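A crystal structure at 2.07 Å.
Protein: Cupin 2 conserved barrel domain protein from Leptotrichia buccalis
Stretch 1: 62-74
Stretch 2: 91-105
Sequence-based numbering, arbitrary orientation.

Stretch 1 (62-74) YCFNGNGEIFIEN
Stretch 2 (91-105) HNYSIEARDNLKLIE

The two stretches pair antiparallel and bury 1264 Å² between them. Strand 93-97 lies against strand 67-72 at 162°, and strand 101-105 against strand 62-65 at 146°. Backbone torsions are extended along both strand pairs; Phe64 departs with psi 12°.

His91 (chi1 m) sets its ring edge against Glu73, with His91 CD2 3.5 Å from Glu73 CG. Asn92 N donates to Glu73 OE2 at 2.7 Å, and Asn92 O accepts from Glu73 N at 3.0 Å. Glu73 (phi/psi 27/57; chi1 and chi2 m) is poorly ordered and touches a crystal neighbour.

Tyr93 (p) pairs with Ile72, CA to CA 4.4 Å, without hydrogen bonds. Ser94 (p) pairs with Phe71 (m): Phe71 N to Ser94 O is 3.0 Å, Ser94 N to Phe71 O 3.1 Å. Ser94 OG lies 3.5 Å from Phe71 CD2. Ile95 (m, t) shares its face with Tyr93, Ile70 and Ile72. Ile95 CG2 meets Ile70 CD1 at 3.6 Å, a buried apolar contact.

Glu96 (m, t) lies on the other face, as do Ser94, Phe71 and Glu69. Glu69 N to Glu96 O is 2.9 Å and Glu96 N to Glu69 O 2.8 Å. Ala97 faces Gly68, CA to CA 4.4 Å. A CB on Gly68 would clash with Glu96 O and Leu101 CD2.

Arg98 (m, m) offsets the two acids: Arg98 NH2 is 2.4 Å from Glu96 OE2, and Arg98 NE forms a weak salt-bridging hydrogen bond to Glu69 OE1 at 3.3 Å. Arg98 N donates to Asn67 O at 3.0 Å. At the turn, Asp99 (p) uses both carboxylate oxygens: Asp99 OD1 accepts from Asn67 N and Asp99 OD2 from Asn67 ND2, each at 2.7 Å. Asn67 is m. Gly66 has phi 79°, which favours glycine, and a CB there would clash with Asn100 O and Asp99 OD1. Asn100 O accepts from Asn65 ND2 at 2.9 Å; Asn65 is t.

Leu101, Leu103 and Ile104 are buried, which suits their apolar side chains. Leu101 (t, p) places CD1 3.5 Å from Cys63 SG. Lys102 is all-extended after chi1 m. Lys102 N donates to Asn65 O at 2.9 Å, and Lys102 O accepts from Phe64 N at 3.1 Å. Lys102 CB sits over one face of the Phe64 ring (chi1 p), 3.8 Å from its centroid; NZ bonds elsewhere in the structure.

Leu103 (m, t) faces Cys63 (t), Leu103 CD2 to Cys63 CB 3.8 Å. Ile104 (m, t) pairs with Tyr62 (t): Ile104 N to Tyr62 O is 2.7 Å, Tyr62 N to Ile104 O 2.9 Å. Ile104 CD1 meets the tyrosine ring edge at Tyr62 CD2, 3.9 Å.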

# COMPACT_ATOMS: atom_id res chain seq x y z
N TYR A 62 3.26 -0.24 4.88
CA TYR A 62 3.59 -1.44 4.08
C TYR A 62 5.02 -1.29 3.59
O TYR A 62 5.37 -0.27 2.96
CB TYR A 62 2.60 -1.61 2.91
CG TYR A 62 2.99 -2.77 2.02
CD1 TYR A 62 2.89 -4.09 2.49
CD2 TYR A 62 3.56 -2.57 0.78
CE1 TYR A 62 3.30 -5.15 1.74
CE2 TYR A 62 3.96 -3.68 -0.01
CZ TYR A 62 3.83 -4.95 0.50
OH TYR A 62 4.20 -6.05 -0.20
N CYS A 63 5.87 -2.27 3.89
CA CYS A 63 7.28 -2.21 3.52
C CYS A 63 7.49 -2.91 2.19
O CYS A 63 7.15 -4.11 2.03
CB CYS A 63 8.13 -2.86 4.62
SG CYS A 63 9.84 -2.98 4.22
N PHE A 64 8.04 -2.18 1.23
CA PHE A 64 8.32 -2.73 -0.07
C PHE A 64 9.82 -2.82 -0.43
O PHE A 64 10.17 -3.11 -1.57
CB PHE A 64 7.47 -1.99 -1.15
CG PHE A 64 7.78 -0.52 -1.34
CD1 PHE A 64 7.11 0.48 -0.59
CD2 PHE A 64 8.66 -0.11 -2.34
CE1 PHE A 64 7.38 1.78 -0.81
CE2 PHE A 64 8.90 1.21 -2.58
CZ PHE A 64 8.28 2.16 -1.81
N ASN A 65 10.69 -2.61 0.55
CA ASN A 65 12.14 -2.79 0.34
C ASN A 65 12.82 -2.71 1.67
O ASN A 65 12.53 -1.81 2.50
CB ASN A 65 12.78 -1.68 -0.54
CG ASN A 65 14.11 -2.14 -1.20
OD1 ASN A 65 14.11 -2.93 -2.12
ND2 ASN A 65 15.23 -1.58 -0.74
N GLY A 66 13.78 -3.60 1.83
CA GLY A 66 14.71 -3.51 2.94
C GLY A 66 14.18 -4.01 4.25
O GLY A 66 13.21 -4.78 4.32
N ASN A 67 14.84 -3.54 5.31
CA ASN A 67 14.64 -4.03 6.66
C ASN A 67 14.77 -2.89 7.59
O ASN A 67 15.65 -2.10 7.39
CB ASN A 67 15.78 -5.00 7.06
CG ASN A 67 15.71 -6.30 6.33
OD1 ASN A 67 14.87 -7.15 6.65
ND2 ASN A 67 16.56 -6.45 5.32
N GLY A 68 13.97 -2.86 8.65
CA GLY A 68 14.17 -1.90 9.70
C GLY A 68 13.57 -2.28 11.03
O GLY A 68 13.12 -3.40 11.21
N GLU A 69 13.58 -1.32 11.95
CA GLU A 69 13.12 -1.51 13.32
C GLU A 69 12.20 -0.35 13.71
O GLU A 69 12.50 0.82 13.41
CB GLU A 69 14.32 -1.61 14.25
CG GLU A 69 15.31 -2.70 13.81
CD GLU A 69 16.39 -3.04 14.85
OE1 GLU A 69 17.05 -2.13 15.40
OE2 GLU A 69 16.61 -4.26 15.09
N ILE A 70 11.07 -0.66 14.35
CA ILE A 70 10.14 0.35 14.80
C ILE A 70 10.15 0.28 16.30
O ILE A 70 10.05 -0.80 16.85
CB ILE A 70 8.70 0.11 14.31
CG1 ILE A 70 8.66 -0.53 12.91
CG2 ILE A 70 7.93 1.44 14.28
CD1 ILE A 70 8.78 0.44 11.75
N PHE A 71 10.30 1.41 16.97
CA PHE A 71 10.24 1.44 18.41
C PHE A 71 9.03 2.25 18.75
O PHE A 71 9.00 3.44 18.47
CB PHE A 71 11.48 2.07 19.01
CG PHE A 71 12.76 1.44 18.56
CD1 PHE A 71 13.39 0.46 19.33
CD2 PHE A 71 13.36 1.83 17.35
CE1 PHE A 71 14.59 -0.11 18.90
CE2 PHE A 71 14.55 1.27 16.91
CZ PHE A 71 15.17 0.29 17.69
N ILE A 72 8.01 1.59 19.29
CA ILE A 72 6.75 2.24 19.66
C ILE A 72 6.76 2.33 21.16
O ILE A 72 6.91 1.29 21.83
CB ILE A 72 5.50 1.43 19.22
CG1 ILE A 72 5.74 0.73 17.88
CG2 ILE A 72 4.28 2.34 19.15
CD1 ILE A 72 4.47 0.28 17.16
N GLU A 73 6.60 3.54 21.69
CA GLU A 73 6.72 3.80 23.12
C GLU A 73 7.65 2.74 23.72
O GLU A 73 7.26 1.98 24.63
CB GLU A 73 5.34 3.75 23.84
CG GLU A 73 4.24 4.75 23.36
CD GLU A 73 4.41 6.19 23.87
OE1 GLU A 73 4.53 6.39 25.11
OE2 GLU A 73 4.36 7.12 23.03
N ASN A 74 8.88 2.66 23.20
CA ASN A 74 9.93 1.78 23.75
C ASN A 74 9.64 0.28 23.60
O ASN A 74 9.67 -0.46 24.59
CB ASN A 74 10.20 2.10 25.24
CG ASN A 74 11.30 3.13 25.44
OD1 ASN A 74 11.64 3.91 24.54
ND2 ASN A 74 11.86 3.15 26.66
N HIS A 91 0.55 7.50 19.99
CA HIS A 91 1.81 6.80 20.25
C HIS A 91 3.00 7.48 19.60
O HIS A 91 3.00 7.74 18.38
CB HIS A 91 1.73 5.34 19.81
CG HIS A 91 0.87 4.50 20.69
ND1 HIS A 91 -0.42 4.14 20.36
CD2 HIS A 91 1.11 3.96 21.91
CE1 HIS A 91 -0.94 3.41 21.34
NE2 HIS A 91 -0.03 3.29 22.29
N ASN A 92 4.00 7.78 20.42
CA ASN A 92 5.31 8.16 19.91
C ASN A 92 5.92 6.93 19.33
O ASN A 92 5.77 5.82 19.88
CB ASN A 92 6.24 8.66 21.01
CG ASN A 92 5.86 10.02 21.52
OD1 ASN A 92 5.75 10.97 20.75
ND2 ASN A 92 5.67 10.13 22.83
N TYR A 93 6.62 7.12 18.21
CA TYR A 93 7.41 6.05 17.62
C TYR A 93 8.58 6.61 16.81
O TYR A 93 8.64 7.79 16.50
CB TYR A 93 6.54 5.10 16.78
CG TYR A 93 5.88 5.71 15.54
CD1 TYR A 93 4.66 6.36 15.63
CD2 TYR A 93 6.49 5.62 14.29
CE1 TYR A 93 4.06 6.91 14.51
CE2 TYR A 93 5.89 6.15 13.16
CZ TYR A 93 4.67 6.79 13.28
OH TYR A 93 4.08 7.34 12.17
N SER A 94 9.52 5.73 16.52
CA SER A 94 10.57 6.03 15.59
C SER A 94 10.66 4.83 14.67
O SER A 94 10.28 3.71 15.06
CB SER A 94 11.89 6.29 16.33
OG SER A 94 12.25 5.18 17.13
N ILE A 95 11.16 5.07 13.46
CA ILE A 95 11.48 4.01 12.47
C ILE A 95 12.93 4.14 12.00
O ILE A 95 13.32 5.20 11.47
CB ILE A 95 10.59 4.09 11.24
CG1 ILE A 95 9.10 4.09 11.65
CG2 ILE A 95 10.86 2.93 10.28
CD1 ILE A 95 8.12 4.09 10.44
N GLU A 96 13.72 3.08 12.22
CA GLU A 96 15.13 3.05 11.86
C GLU A 96 15.35 2.10 10.69
O GLU A 96 14.86 0.97 10.67
CB GLU A 96 16.01 2.62 13.04
CG GLU A 96 15.95 3.54 14.23
CD GLU A 96 16.98 3.20 15.37
OE1 GLU A 96 17.05 3.95 16.37
OE2 GLU A 96 17.70 2.19 15.25
N ALA A 97 16.08 2.56 9.71
CA ALA A 97 16.46 1.74 8.58
C ALA A 97 17.77 0.97 8.87
O ALA A 97 18.79 1.58 9.16
CB ALA A 97 16.63 2.64 7.34
N ARG A 98 17.75 -0.36 8.73
CA ARG A 98 18.94 -1.21 8.87
C ARG A 98 19.68 -1.34 7.55
O ARG A 98 20.84 -1.65 7.52
CB ARG A 98 18.55 -2.61 9.36
CG ARG A 98 17.99 -2.57 10.77
CD ARG A 98 19.10 -2.36 11.81
NE ARG A 98 18.74 -1.28 12.73
CZ ARG A 98 19.23 -0.05 12.72
NH1 ARG A 98 20.17 0.31 11.86
NH2 ARG A 98 18.77 0.82 13.59
N ASP A 99 18.97 -1.10 6.46
CA ASP A 99 19.51 -1.01 5.11
C ASP A 99 18.60 0.03 4.38
O ASP A 99 18.04 0.91 5.05
CB ASP A 99 19.45 -2.39 4.46
CG ASP A 99 18.07 -2.99 4.51
OD1 ASP A 99 17.07 -2.20 4.58
OD2 ASP A 99 17.97 -4.24 4.49
N ASN A 100 18.42 -0.05 3.07
CA ASN A 100 17.54 0.93 2.39
C ASN A 100 16.06 0.54 2.54
O ASN A 100 15.57 -0.30 1.83
CB ASN A 100 17.93 1.04 0.93
CG ASN A 100 17.14 2.16 0.17
OD1 ASN A 100 17.17 2.15 -1.05
ND2 ASN A 100 16.46 3.11 0.88
N LEU A 101 15.40 1.14 3.52
CA LEU A 101 14.05 0.80 3.91
C LEU A 101 13.08 1.68 3.15
O LEU A 101 13.22 2.90 3.14
CB LEU A 101 13.88 1.03 5.40
CG LEU A 101 12.50 0.69 5.92
CD1 LEU A 101 12.18 -0.83 5.74
CD2 LEU A 101 12.43 1.16 7.36
N LYS A 102 12.12 1.06 2.48
CA LYS A 102 11.12 1.82 1.75
C LYS A 102 9.74 1.44 2.25
O LYS A 102 9.43 0.25 2.47
CB LYS A 102 11.24 1.59 0.24
CG LYS A 102 12.61 2.07 -0.32
CD LYS A 102 12.67 1.94 -1.80
CE LYS A 102 14.06 2.33 -2.34
NZ LYS A 102 14.04 2.17 -3.83
N LEU A 103 8.89 2.43 2.41
CA LEU A 103 7.61 2.24 3.09
C LEU A 103 6.54 2.99 2.38
O LEU A 103 6.79 4.14 1.91
CB LEU A 103 7.71 2.78 4.50
CG LEU A 103 8.69 2.18 5.51
CD1 LEU A 103 8.73 3.03 6.74
CD2 LEU A 103 8.34 0.72 5.84
N ILE A 104 5.35 2.39 2.28
CA ILE A 104 4.14 3.14 2.01
C ILE A 104 3.56 3.50 3.38
O ILE A 104 3.38 2.62 4.22
CB ILE A 104 3.06 2.32 1.23
CG1 ILE A 104 3.62 1.69 -0.04
CG2 ILE A 104 1.86 3.23 0.92
CD1 ILE A 104 2.60 0.86 -0.84
N GLU A 105 3.24 4.77 3.62
CA GLU A 105 2.65 5.22 4.85
C GLU A 105 1.21 5.67 4.53
O GLU A 105 1.01 6.52 3.69
CB GLU A 105 3.42 6.41 5.47
CG GLU A 105 2.79 6.95 6.76
CD GLU A 105 3.50 8.20 7.30
OE1 GLU A 105 3.01 9.33 7.06
OE2 GLU A 105 4.54 8.07 7.99